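Local coordinates for protein aspartate semialdehyde dehydrogenase (Francisella tularensis subsp. tularensis, PDB 4WOJ) that probably catalyses the NADPH-dependent reductive dephosphorylation of L-aspartyl-4-phosphate to L-aspartate-semialdehyde, a step on the way to lysine, methionine and threonine, at residues H89-A94 and G98-A103; L115-L120 and L353-A358; D123-A128 and R362-I367; L145-I150 and T249-I254. One frame throughout, in Å; residues are numbered along the deposited sequence.

Contact 1: residues H89-A94 and G98-A103; sequences HKLREA and GFWIDA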
loop_
_atom_site.group_PDB
_atom_site.type_symbol
_atom_site.label_atom_id
_atom_site.label_comp_id
_atom_site.label_asym_id
_atom_site.label_seq_id
_atom_site.Cartn_x
_atom_site.Cartn_y
_atom_site.Cartn_z
ATOM N N HIS B 89 -25.849 3.853 27.054
ATOM C CA HIS B 89 -25.873 3.794 28.520
ATOM C C HIS B 89 -27.216 4.259 29.096
ATOM O O HIS B 89 -27.720 3.658 30.056
ATOM C CB HIS B 89 -24.718 4.591 29.136
ATOM C CG HIS B 89 -24.834 6.070 28.945
ATOM N ND1 HIS B 89 -24.490 6.701 27.766
ATOM C CD2 HIS B 89 -25.263 7.043 29.785
ATOM C CE1 HIS B 89 -24.688 8.001 27.895
ATOM N NE2 HIS B 89 -25.159 8.233 29.108
ATOM N N LYS B 90 -27.783 5.307 28.502
ATOM C CA LYS B 90 -29.128 5.793 28.876
ATOM C C LYS B 90 -30.214 4.721 28.781
ATOM O O LYS B 90 -31.113 4.667 29.620
ATOM C CB LYS B 90 -29.556 6.965 27.994
ATOM C CG LYS B 90 -28.808 8.263 28.244
ATOM C CD LYS B 90 -29.410 9.394 27.414
ATOM C CE LYS B 90 -28.421 10.509 27.093
ATOM N NZ LYS B 90 -27.469 10.869 28.186
ATOM N N LEU B 91 -30.131 3.891 27.746
ATOM C CA LEU B 91 -31.056 2.779 27.566
ATOM C C LEU B 91 -30.909 1.717 28.642
ATOM O O LEU B 91 -31.906 1.215 29.148
ATOM C CB LEU B 91 -30.874 2.127 26.194
ATOM C CG LEU B 91 -31.287 2.998 25.005
ATOM C CD1 LEU B 91 -30.747 2.428 23.703
ATOM C CD2 LEU B 91 -32.803 3.144 24.939
ATOM N N ARG B 92 -29.682 1.340 28.973
ATOM C CA ARG B 92 -29.499 0.296 29.997
ATOM C C ARG B 92 -29.871 0.872 31.366
ATOM O O ARG B 92 -30.566 0.230 32.146
ATOM C CB ARG B 92 -28.074 -0.276 30.005
ATOM C CG ARG B 92 -27.640 -0.997 28.732
ATOM C CD ARG B 92 -28.380 -2.302 28.500
ATOM N NE ARG B 92 -27.903 -2.948 27.272
ATOM C CZ ARG B 92 -28.657 -3.650 26.421
ATOM N NH1 ARG B 92 -29.957 -3.838 26.649
ATOM N NH2 ARG B 92 -28.111 -4.175 25.325
ATOM N N GLU B 93 -29.422 2.103 31.614
ATOM C CA GLU B 93 -29.819 2.906 32.793
ATOM C C GLU B 93 -31.337 3.042 32.932
ATOM O O GLU B 93 -31.858 3.122 34.037
ATOM C CB GLU B 93 -29.227 4.323 32.716
ATOM C CG GLU B 93 -27.754 4.446 33.105
ATOM C CD GLU B 93 -27.242 5.873 32.959
ATOM O OE1 GLU B 93 -27.994 6.719 32.405
ATOM O OE2 GLU B 93 -26.104 6.161 33.400
ATOM N N ALA B 94 -32.027 3.095 31.798
ATOM C CA ALA B 94 -33.493 3.170 31.764
ATOM C C ALA B 94 -34.168 1.798 31.677
ATOM O O ALA B 94 -35.304 1.717 31.235
ATOM C CB ALA B 94 -33.943 4.056 30.611
ATOM N N GLY B 98 -33.004 -5.242 25.719
ATOM C CA GLY B 98 -32.955 -5.767 24.376
ATOM C C GLY B 98 -31.556 -5.838 23.785
ATOM O O GLY B 98 -30.575 -5.373 24.377
ATOM N N PHE B 99 -31.479 -6.424 22.596
ATOM C CA PHE B 99 -30.211 -6.609 21.896
ATOM C C PHE B 99 -29.745 -5.367 21.172
ATOM O O PHE B 99 -30.479 -4.741 20.413
ATOM C CB PHE B 99 -30.305 -7.740 20.894
ATOM C CG PHE B 99 -30.614 -9.066 21.502
ATOM C CD1 PHE B 99 -31.929 -9.475 21.664
ATOM C CD2 PHE B 99 -29.601 -9.923 21.842
ATOM C CE1 PHE B 99 -32.227 -10.721 22.190
ATOM C CE2 PHE B 99 -29.881 -11.162 22.362
ATOM C CZ PHE B 99 -31.195 -11.570 22.536
ATOM N N TRP B 100 -28.497 -5.026 21.425
ATOM C CA TRP B 100 -27.854 -3.885 20.809
ATOM C C TRP B 100 -26.785 -4.454 19.880
ATOM O O TRP B 100 -25.796 -5.049 20.330
ATOM C CB TRP B 100 -27.226 -3.014 21.893
ATOM C CG TRP B 100 -26.452 -1.868 21.407
ATOM C CD1 TRP B 100 -25.129 -1.841 21.162
ATOM C CD2 TRP B 100 -26.939 -0.548 21.148
ATOM N NE1 TRP B 100 -24.752 -0.590 20.742
ATOM C CE2 TRP B 100 -25.844 0.227 20.739
ATOM C CE3 TRP B 100 -28.201 0.058 21.224
ATOM C CZ2 TRP B 100 -25.966 1.585 20.387
ATOM C CZ3 TRP B 100 -28.320 1.413 20.895
ATOM C CH2 TRP B 100 -27.217 2.152 20.470
ATOM N N ILE B 101 -27.021 -4.303 18.583
ATOM C CA ILE B 101 -26.058 -4.705 17.567
ATOM C C ILE B 101 -25.438 -3.404 17.066
ATOM O O ILE B 101 -26.144 -2.486 16.690
ATOM C CB ILE B 101 -26.727 -5.505 16.425
ATOM C CG1 ILE B 101 -27.299 -6.819 16.953
ATOM C CG2 ILE B 101 -25.731 -5.835 15.338
ATOM C CD1 ILE B 101 -28.436 -7.368 16.120
ATOM N N ASP B 102 -24.116 -3.327 17.068
ATOM C CA ASP B 102 -23.440 -2.066 16.770
ATOM C C ASP B 102 -22.218 -2.224 15.892
ATOM O O ASP B 102 -21.414 -3.158 16.103
ATOM C CB ASP B 102 -22.978 -1.461 18.090
ATOM C CG ASP B 102 -22.691 0.043 17.990
ATOM O OD1 ASP B 102 -22.543 0.586 16.848
ATOM O OD2 ASP B 102 -22.601 0.660 19.085
ATOM N N ALA B 103 -22.044 -1.274 14.974
ATOM C CA ALA B 103 -20.815 -1.175 14.137
ATOM C C ALA B 103 -19.649 -0.444 14.811
ATOM O O ALA B 103 -18.470 -0.813 14.629
ATOM C CB ALA B 103 -21.098 -0.513 12.801
#
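Arg92, close to the C-terminal end of helix 81-93, reaches across to the carbonyl of Gly98 and holds it with both terminal nitrogens, NH1 and NH2. Arg92 NH1 lies 2.8 Å from Gly98 O, and Arg92 NH2 2.9 Å from the same oxygen. That oxygen lies in the guanidinium plane, and its two donors meet it differently: NH1 comes in on a lone pair in the carbonyl plane, NH2 almost in line with the carbonyl bond. Both hydrogen bonds are bent, with N-H...O angles of 148° and 143°, as expected when one atom is shared by two donors. Outside the pair, NH1 also bonds Trp96 O and NH2 forms a salt bridge with Asp135, which together should fix the rotation of the guanidinium. Beside this polar grip, Leu91 CD1 touches Trp100 CZ3 at 3.8 Å, the two side chains crossing at about a right angle. The indole NH is satisfied within its own strand: Trp100 NE1 donates to Asp102 OD2 over 3.0 Å, meeting the carboxylate from above its plane, and the same oxygen bonds Thr84 OG1. The contact closes the second half of the beta-alpha-beta unit formed by strand 74-77, helix 81-93 and strand 99-102 in the Rossmann-type NAD-binding domain; strand 99-102 runs between strands 74-77 and 135-138, with helix 354-369 packed against Phe99 and Ile101.

Contact 2: residues L115-L120 and L353-A358; sequences LVLDPL and LLWGAA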
loop_
_atom_site.group_PDB
_atom_site.type_symbol
_atom_site.label_atom_id
_atom_site.label_comp_id
_atom_site.label_asym_id
_atom_site.label_seq_id
_atom_site.Cartn_x
_atom_site.Cartn_y
_atom_site.Cartn_z
ATOM N N LEU B 115 -17.914 -9.893 20.134
ATOM C CA LEU B 115 -17.521 -9.404 18.810
ATOM C C LEU B 115 -18.094 -10.397 17.819
ATOM O O LEU B 115 -17.962 -11.616 18.062
ATOM C CB LEU B 115 -16.006 -9.331 18.635
ATOM C CG LEU B 115 -15.301 -8.112 19.232
ATOM C CD1 LEU B 115 -13.783 -8.243 19.194
ATOM C CD2 LEU B 115 -15.701 -6.854 18.499
ATOM N N VAL B 116 -18.736 -9.908 16.742
ATOM C CA VAL B 116 -19.384 -10.828 15.805
ATOM C C VAL B 116 -18.657 -11.013 14.464
ATOM O O VAL B 116 -18.398 -10.065 13.721
ATOM C CB VAL B 116 -20.876 -10.460 15.507
ATOM C CG1 VAL B 116 -21.689 -10.506 16.790
ATOM C CG2 VAL B 116 -21.010 -9.100 14.862
ATOM N N LEU B 117 -18.356 -12.267 14.160
ATOM C CA LEU B 117 -17.888 -12.659 12.842
ATOM C C LEU B 117 -18.186 -14.156 12.712
ATOM O O LEU B 117 -17.329 -15.029 12.942
ATOM C CB LEU B 117 -16.413 -12.343 12.672
ATOM C CG LEU B 117 -15.801 -12.559 11.281
ATOM C CD1 LEU B 117 -16.410 -11.641 10.267
ATOM C CD2 LEU B 117 -14.301 -12.324 11.351
ATOM N N ASP B 118 -19.422 -14.440 12.342
ATOM C CA ASP B 118 -20.007 -15.755 12.583
ATOM C C ASP B 118 -19.395 -16.903 11.764
ATOM O O ASP B 118 -19.473 -18.035 12.192
ATOM C CB ASP B 118 -21.516 -15.729 12.368
ATOM C CG ASP B 118 -21.878 -15.571 10.903
ATOM O OD1 ASP B 118 -21.914 -14.412 10.431
ATOM O OD2 ASP B 118 -22.080 -16.592 10.224
ATOM N N PRO B 119 -18.777 -16.623 10.604
ATOM C CA PRO B 119 -18.048 -17.747 9.999
ATOM C C PRO B 119 -16.863 -18.220 10.854
ATOM O O PRO B 119 -16.236 -19.227 10.538
ATOM C CB PRO B 119 -17.554 -17.163 8.673
ATOM C CG PRO B 119 -18.509 -16.079 8.385
ATOM C CD PRO B 119 -18.751 -15.452 9.723
ATOM N N LEU B 120 -16.534 -17.476 11.905
ATOM C CA LEU B 120 -15.446 -17.891 12.826
ATOM C C LEU B 120 -15.888 -18.158 14.264
ATOM O O LEU B 120 -15.299 -18.978 14.943
ATOM C CB LEU B 120 -14.307 -16.856 12.789
ATOM C CG LEU B 120 -13.285 -17.071 11.662
ATOM C CD1 LEU B 120 -12.322 -15.912 11.602
ATOM C CD2 LEU B 120 -12.513 -18.364 11.887
ATOM N N LEU B 353 -17.159 -2.025 3.200
ATOM C CA LEU B 353 -18.544 -1.765 3.569
ATOM C C LEU B 353 -19.357 -3.000 3.860
ATOM O O LEU B 353 -20.260 -2.973 4.667
ATOM C CB LEU B 353 -19.195 -0.942 2.474
ATOM C CG LEU B 353 -18.598 0.471 2.407
ATOM C CD1 LEU B 353 -19.089 1.253 1.219
ATOM C CD2 LEU B 353 -18.917 1.269 3.660
ATOM N N LEU B 354 -19.032 -4.106 3.222
ATOM C CA LEU B 354 -19.807 -5.326 3.356
ATOM C C LEU B 354 -19.194 -6.232 4.449
ATOM O O LEU B 354 -19.538 -6.162 5.615
ATOM C CB LEU B 354 -19.808 -6.066 2.021
ATOM C CG LEU B 354 -20.558 -5.449 0.867
ATOM C CD1 LEU B 354 -20.211 -6.073 -0.464
ATOM C CD2 LEU B 354 -22.059 -5.551 1.078
ATOM N N TRP B 355 -18.274 -7.079 4.082
ATOM C CA TRP B 355 -17.673 -7.959 5.120
ATOM C C TRP B 355 -16.951 -7.139 6.195
ATOM O O TRP B 355 -16.959 -7.476 7.389
ATOM C CB TRP B 355 -16.772 -9.018 4.497
ATOM C CG TRP B 355 -17.509 -10.280 4.178
ATOM C CD1 TRP B 355 -17.566 -10.920 2.975
ATOM C CD2 TRP B 355 -18.309 -11.037 5.071
ATOM N NE1 TRP B 355 -18.350 -12.034 3.072
ATOM C CE2 TRP B 355 -18.810 -12.135 4.356
ATOM C CE3 TRP B 355 -18.639 -10.903 6.410
ATOM C CZ2 TRP B 355 -19.621 -13.087 4.932
ATOM C CZ3 TRP B 355 -19.439 -11.844 6.979
ATOM C CH2 TRP B 355 -19.930 -12.926 6.247
ATOM N N GLY B 356 -16.360 -6.041 5.764
ATOM C CA GLY B 356 -15.763 -5.088 6.681
ATOM C C GLY B 356 -16.703 -4.387 7.633
ATOM O O GLY B 356 -16.277 -3.963 8.699
ATOM N N ALA B 357 -17.961 -4.153 7.237
ATOM C CA ALA B 357 -18.838 -3.394 8.134
ATOM C C ALA B 357 -20.240 -3.960 8.256
ATOM O O ALA B 357 -20.626 -4.422 9.313
ATOM C CB ALA B 357 -18.863 -1.936 7.717
ATOM N N ALA B 358 -20.992 -3.920 7.161
ATOM C CA ALA B 358 -22.411 -4.282 7.143
ATOM C C ALA B 358 -22.735 -5.735 7.332
ATOM O O ALA B 358 -23.682 -6.064 8.058
ATOM C CB ALA B 358 -23.020 -3.802 5.829
#
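Leu117 and Trp355 bring the two backbones nearest, with CA atoms 9.0 Å apart, where strand 113-116 of the Rossmann-type sheet turns into helix 118-130 and faces the first turn of the C-terminal helix 354-369. Leu117 holds the N-cap position of helix 118-130, and the other helix opens with a wider pi-type turn, in which Ala358 N bonds Leu353 O. Across this gap the contact is carried by one large side chain, the indole of Trp355, which reaches over to the strand-helix junction with the far end of its six-membered ring. Pro119 comes to meet it from the opposite direction, its CG lying 4.1 Å from Trp355 CH2. Leu117 makes a looser approach at the neighbouring ring atom, CD1 to Trp355 CZ3 at 4.5 Å. Both neighbours stand obliquely to the indole, and the interaction is wholly apolar. Further packing holds the ring in place: Trp303 meets it edge-to-face, while Leu145 and Leu148 of helix 141-149 also touch it. That helix begins at Cys141, the predicted acyl-thioester nucleophile, whose side chain is about 8 Å from that of Trp355, so this buried cluster lies near the probable active site. The junction has a polar tie as well, since Asp118 forms a salt bridge with Arg363, about two turns beyond Trp355 in helix 354-369. At the turn itself, the backbone N of Leu117 bonds OD1 of Asn121, and Leu120 N bonds Leu117 O over 2.8 Å.

Contact 3: residues D123-A128 and R362-I367; sequences DQIINA and RRVLNI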
loop_
_atom_site.group_PDB
_atom_site.type_symbol
_atom_site.label_atom_id
_atom_site.label_comp_id
_atom_site.label_asym_id
_atom_site.label_seq_id
_atom_site.Cartn_x
_atom_site.Cartn_y
_atom_site.Cartn_z
ATOM N N ASP B 123 -20.527 -20.316 17.096
ATOM C CA ASP B 123 -20.798 -21.094 18.340
ATOM C C ASP B 123 -20.802 -20.242 19.612
ATOM O O ASP B 123 -21.511 -20.521 20.574
ATOM C CB ASP B 123 -19.862 -22.285 18.502
ATOM C CG ASP B 123 -18.402 -21.993 18.111
ATOM O OD1 ASP B 123 -17.914 -20.836 18.119
ATOM O OD2 ASP B 123 -17.728 -22.985 17.765
ATOM N N GLN B 124 -20.099 -19.135 19.552
ATOM C CA GLN B 124 -19.953 -18.270 20.699
ATOM C C GLN B 124 -21.022 -17.261 20.750
ATOM O O GLN B 124 -21.393 -16.843 21.834
ATOM C CB GLN B 124 -18.657 -17.485 20.644
ATOM C CG GLN B 124 -17.374 -18.321 20.795
ATOM C CD GLN B 124 -16.163 -17.399 20.802
ATOM O OE1 GLN B 124 -16.087 -16.419 21.606
ATOM N NE2 GLN B 124 -15.225 -17.656 19.866
ATOM N N ILE B 125 -21.466 -16.784 19.588
ATOM C CA ILE B 125 -22.571 -15.843 19.564
ATOM C C ILE B 125 -23.748 -16.555 20.224
ATOM O O ILE B 125 -24.425 -16.018 21.084
ATOM C CB ILE B 125 -22.899 -15.370 18.127
ATOM C CG1 ILE B 125 -21.810 -14.430 17.617
ATOM C CG2 ILE B 125 -24.195 -14.602 18.078
ATOM C CD1 ILE B 125 -21.479 -14.618 16.160
ATOM N N ILE B 126 -23.967 -17.783 19.823
ATOM C CA ILE B 126 -25.075 -18.551 20.342
ATOM C C ILE B 126 -24.960 -18.732 21.842
ATOM O O ILE B 126 -25.945 -18.610 22.562
ATOM C CB ILE B 126 -25.179 -19.904 19.628
ATOM C CG1 ILE B 126 -25.936 -19.693 18.321
ATOM C CG2 ILE B 126 -25.947 -20.903 20.458
ATOM C CD1 ILE B 126 -25.820 -20.877 17.381
ATOM N N ASN B 127 -23.761 -19.017 22.312
ATOM C CA ASN B 127 -23.530 -19.202 23.741
ATOM C C ASN B 127 -23.800 -17.921 24.532
ATOM O O ASN B 127 -24.237 -17.964 25.673
ATOM C CB ASN B 127 -22.091 -19.616 23.982
ATOM C CG ASN B 127 -21.867 -20.120 25.378
ATOM O OD1 ASN B 127 -22.788 -20.582 26.041
ATOM N ND2 ASN B 127 -20.646 -20.027 25.839
ATOM N N ALA B 128 -23.531 -16.787 23.902
ATOM C CA ALA B 128 -23.687 -15.490 24.530
ATOM C C ALA B 128 -25.161 -15.116 24.650
ATOM O O ALA B 128 -25.630 -14.679 25.713
ATOM C CB ALA B 128 -22.922 -14.418 23.734
ATOM N N ARG B 362 -25.768 -7.718 9.851
ATOM C CA ARG B 362 -26.903 -8.407 9.221
ATOM C C ARG B 362 -26.986 -9.855 9.622
ATOM O O ARG B 362 -28.051 -10.362 9.909
ATOM C CB ARG B 362 -26.806 -8.353 7.695
ATOM C CG ARG B 362 -28.041 -8.882 6.984
ATOM C CD ARG B 362 -27.852 -8.982 5.459
ATOM N NE ARG B 362 -26.996 -10.101 5.052
ATOM C CZ ARG B 362 -27.364 -11.385 5.019
ATOM N NH1 ARG B 362 -26.508 -12.316 4.632
ATOM N NH2 ARG B 362 -28.575 -11.750 5.369
ATOM N N ARG B 363 -25.863 -10.534 9.635
ATOM C CA ARG B 363 -25.878 -11.966 9.901
ATOM C C ARG B 363 -26.128 -12.313 11.386
ATOM O O ARG B 363 -26.729 -13.326 11.707
ATOM C CB ARG B 363 -24.577 -12.606 9.377
ATOM C CG ARG B 363 -24.489 -12.616 7.834
ATOM C CD ARG B 363 -23.127 -13.130 7.368
ATOM N NE ARG B 363 -22.956 -14.489 7.853
ATOM C CZ ARG B 363 -23.240 -15.587 7.165
ATOM N NH1 ARG B 363 -23.689 -15.542 5.900
ATOM N NH2 ARG B 363 -23.047 -16.754 7.723
ATOM N N VAL B 364 -25.674 -11.471 12.295
ATOM C CA VAL B 364 -25.908 -11.719 13.708
ATOM C C VAL B 364 -27.342 -11.362 14.075
ATOM O O VAL B 364 -27.977 -12.034 14.894
ATOM C CB VAL B 364 -24.884 -11.022 14.597
ATOM C CG1 VAL B 364 -25.090 -9.520 14.696
ATOM C CG2 VAL B 364 -24.870 -11.696 15.980
ATOM N N LEU B 365 -27.881 -10.340 13.424
ATOM C CA LEU B 365 -29.310 -10.053 13.527
ATOM C C LEU B 365 -30.138 -11.299 13.275
ATOM O O LEU B 365 -31.062 -11.595 14.032
ATOM C CB LEU B 365 -29.709 -8.982 12.518
ATOM C CG LEU B 365 -31.197 -8.647 12.461
ATOM C CD1 LEU B 365 -31.724 -8.146 13.796
ATOM C CD2 LEU B 365 -31.491 -7.625 11.359
ATOM N N ASN B 366 -29.781 -12.029 12.220
ATOM C CA ASN B 366 -30.460 -13.265 11.857
ATOM C C ASN B 366 -30.371 -14.370 12.865
ATOM O O ASN B 366 -31.314 -15.153 13.008
ATOM C CB ASN B 366 -29.946 -13.786 10.533
ATOM C CG ASN B 366 -30.509 -13.012 9.362
ATOM O OD1 ASN B 366 -31.523 -12.350 9.477
ATOM N ND2 ASN B 366 -29.827 -13.063 8.242
ATOM N N ILE B 367 -29.234 -14.453 13.541
ATOM C CA ILE B 367 -29.012 -15.441 14.590
ATOM C C ILE B 367 -29.866 -15.088 15.807
ATOM O O ILE B 367 -30.489 -15.935 16.395
ATOM C CB ILE B 367 -27.524 -15.499 14.966
ATOM C CG1 ILE B 367 -26.720 -16.063 13.784
ATOM C CG2 ILE B 367 -27.281 -16.393 16.178
ATOM C CD1 ILE B 367 -25.228 -15.802 13.882
#
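Ile125 and Val364 form the tightest part of a helix-helix contact in the Rossmann-type domain, where helix 118-130 meets the C-terminal helix 354-369. The segment axes approach to 11.0 Å and cross at -49°, an open separation that branched side chains span from both sides. Their methyl groups do the touching: Ile125 CG2 lies 3.6 Å from Val364 CG2, the two side chains meeting obliquely. Each of these methyls is anti to its own backbone nitrogen, which carries it out from its helix into the interface. Beneath them lies Val116 of strand 113-116, touched by both residues, so the inner side of the contact rests on strand 113-116 of the parallel sheet. Toward solvent the packing slackens. Ile367 presents its CG2 to two successive residues of the other helix, at 4.0 Å from Ile125 CG2 and at 4.2 Å from Ile126 CG1, crossing each of those side chains at about a right angle. Ile126 is itself exposed and adds little area, whereas Ile367 is further packed by Asp118, His122 and Ile129 of helix 118-130. Arg362 faces elsewhere, in salt bridges with Asp32 and Glu359. On the far side of helix 118-130, Gln124 NE2 donates a hydrogen bond to Ile254 O.

Contact 4: residues L145-I150 and T249-I254; sequences LMSLAI and TELNKI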
loop_
_atom_site.group_PDB
_atom_site.type_symbol
_atom_site.label_atom_id
_atom_site.label_comp_id
_atom_site.label_asym_id
_atom_site.label_seq_id
_atom_site.Cartn_x
_atom_site.Cartn_y
_atom_site.Cartn_z
ATOM N N LEU B 145 -11.600 -8.703 7.731
ATOM C CA LEU B 145 -11.215 -9.075 6.394
ATOM C C LEU B 145 -10.049 -10.021 6.385
ATOM O O LEU B 145 -9.912 -10.816 5.499
ATOM C CB LEU B 145 -10.897 -7.807 5.592
ATOM C CG LEU B 145 -12.193 -7.045 5.290
ATOM C CD1 LEU B 145 -11.948 -5.713 4.624
ATOM C CD2 LEU B 145 -13.084 -7.911 4.434
ATOM N N MET B 146 -9.173 -9.886 7.367
ATOM C CA MET B 146 -8.005 -10.733 7.460
ATOM C C MET B 146 -8.399 -12.115 7.929
ATOM O O MET B 146 -8.020 -13.132 7.349
ATOM C CB MET B 146 -7.068 -10.137 8.476
ATOM C CG MET B 146 -5.841 -10.959 8.673
ATOM S SD MET B 146 -5.099 -10.413 10.205
ATOM C CE MET B 146 -5.547 -11.837 11.170
ATOM N N SER B 147 -9.188 -12.131 8.988
ATOM C CA SER B 147 -9.545 -13.359 9.643
ATOM C C SER B 147 -10.290 -14.253 8.694
ATOM O O SER B 147 -10.043 -15.458 8.654
ATOM C CB SER B 147 -10.438 -13.067 10.858
ATOM O OG SER B 147 -9.766 -12.197 11.757
ATOM N N LEU B 148 -11.213 -13.667 7.925
ATOM C CA LEU B 148 -11.927 -14.404 6.872
ATOM C C LEU B 148 -10.997 -14.960 5.789
ATOM O O LEU B 148 -11.216 -16.052 5.286
ATOM C CB LEU B 148 -13.027 -13.526 6.199
ATOM C CG LEU B 148 -14.238 -13.169 7.061
ATOM C CD1 LEU B 148 -15.004 -11.976 6.482
ATOM C CD2 LEU B 148 -15.165 -14.360 7.197
ATOM N N ALA B 149 -9.991 -14.207 5.398
ATOM C CA ALA B 149 -9.116 -14.650 4.326
ATOM C C ALA B 149 -8.278 -15.883 4.758
ATOM O O ALA B 149 -8.163 -16.859 4.023
ATOM C CB ALA B 149 -8.203 -13.530 3.911
ATOM N N ILE B 150 -7.717 -15.838 5.955
ATOM C CA ILE B 150 -6.935 -16.977 6.456
ATOM C C ILE B 150 -7.702 -17.793 7.517
ATOM O O ILE B 150 -7.105 -18.469 8.360
ATOM C CB ILE B 150 -5.581 -16.517 7.006
ATOM C CG1 ILE B 150 -5.754 -15.427 8.058
ATOM C CG2 ILE B 150 -4.735 -15.997 5.859
ATOM C CD1 ILE B 150 -4.480 -15.093 8.797
ATOM N N THR B 249 -6.047 -7.615 19.603
ATOM C CA THR B 249 -6.973 -7.835 20.716
ATOM C C THR B 249 -8.336 -8.314 20.261
ATOM O O THR B 249 -8.932 -9.195 20.880
ATOM C CB THR B 249 -7.128 -6.540 21.538
ATOM O OG1 THR B 249 -7.136 -5.404 20.648
ATOM C CG2 THR B 249 -5.941 -6.420 22.520
ATOM N N GLU B 250 -8.803 -7.745 19.162
ATOM C CA GLU B 250 -10.076 -8.151 18.526
ATOM C C GLU B 250 -10.007 -9.565 17.922
ATOM O O GLU B 250 -10.897 -10.386 18.148
ATOM C CB GLU B 250 -10.507 -7.130 17.459
ATOM C CG GLU B 250 -10.822 -5.764 18.061
ATOM C CD GLU B 250 -11.339 -4.730 17.062
ATOM O OE1 GLU B 250 -11.703 -5.098 15.921
ATOM O OE2 GLU B 250 -11.340 -3.527 17.419
ATOM N N LEU B 251 -8.936 -9.847 17.186
ATOM C CA LEU B 251 -8.717 -11.198 16.654
ATOM C C LEU B 251 -8.739 -12.230 17.777
ATOM O O LEU B 251 -9.397 -13.262 17.680
ATOM C CB LEU B 251 -7.384 -11.311 15.891
ATOM C CG LEU B 251 -7.047 -12.730 15.390
ATOM C CD1 LEU B 251 -8.006 -13.121 14.278
ATOM C CD2 LEU B 251 -5.619 -12.871 14.926
ATOM N N ASN B 252 -8.024 -11.951 18.853
ATOM C CA ASN B 252 -8.004 -12.886 20.003
ATOM C C ASN B 252 -9.347 -12.955 20.736
ATOM O O ASN B 252 -9.777 -14.017 21.166
ATOM C CB ASN B 252 -6.804 -12.601 20.896
ATOM C CG ASN B 252 -5.507 -13.021 20.214
ATOM O OD1 ASN B 252 -5.209 -14.214 20.128
ATOM N ND2 ASN B 252 -4.783 -12.065 19.637
ATOM N N LYS B 253 -10.057 -11.839 20.791
ATOM C CA LYS B 253 -11.416 -11.879 21.345
ATOM C C LYS B 253 -12.339 -12.722 20.444
ATOM O O LYS B 253 -13.130 -13.501 20.937
ATOM C CB LYS B 253 -11.976 -10.483 21.585
ATOM C CG LYS B 253 -13.386 -10.525 22.140
ATOM C CD LYS B 253 -13.789 -9.264 22.900
ATOM C CE LYS B 253 -15.029 -9.558 23.740
ATOM N NZ LYS B 253 -15.557 -8.340 24.423
ATOM N N ILE B 254 -12.231 -12.570 19.130
ATOM C CA ILE B 254 -13.114 -13.298 18.215
ATOM C C ILE B 254 -12.854 -14.780 18.296
ATOM O O ILE B 254 -13.776 -15.587 18.280
ATOM C CB ILE B 254 -12.937 -12.858 16.753
ATOM C CG1 ILE B 254 -13.450 -11.436 16.551
ATOM C CG2 ILE B 254 -13.705 -13.788 15.818
ATOM C CD1 ILE B 254 -13.163 -10.865 15.180
#
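Leu251 sets its forked end against Met146 and Ser147 in a buried helix-helix contact, joining helix 141-149, which starts at the predicted nucleophile Cys141, to helix 242-255. The backbones come nearest at Ser147 and Leu251, with CA atoms 7.4 Å apart. In this first shell the two methyls of Leu251 divide the work. CD2 meets the methyl end of Met146, at 3.9 Å from its CE, and the two side chains cross at about a right angle; CD1 lies against the serine, 3.2 Å from Ser147 OG, a close polar-apolar approach. CG of Leu251 is anti to the backbone nitrogen (chi1 176°), and this extends the fork toward the other helix. Met146 likewise leaves its backbone extended and then bends at its last torsion (chi3 107°), which brings CE round to the leucine. Although Leu251 presses against it, the serine hydroxyl has its polar partner within its own helix, Ser147 OG bonding the carbonyl oxygen of Val143. In the next shell, Met146 rests on Gln278 and Leu280 of strand 275-284, part of the mixed sheet, while Ser147 is flanked by Leu117 and by Leu120 of helix 118-130. The side chain of Met146 lies about 9 Å from those of Cys141 and His276, the predicted proton acceptor, so the contact is near the probable catalytic centre. Helix 242-255 is held in turn by Glu250, whose OE2 forms a salt bridge with Arg108 NH1 and whose OE1 accepts a hydrogen bond from Asn140 N.

Contact 1 closes first along the chain; contacts 2 and 3 then interlock, both pairing helix 118-130 with helix 354-369, and contact 4 is nested inside the loops that they close. Contacts 2, 3 and 4 cluster, with centres about 10 to 16 Å apart, whereas contact 1 lies about 17 Å from contact 3 and 25 Å from contact 4. Contacts 1 and 2 reach the same parallel sheet, and contact 3 touches contact 1 through Ile101 and Val364. Thus the C-terminal helix returns to pack on the Rossmann-type domain, while contact 4 continues the core toward the mixed sheet and the predicted catalytic residues.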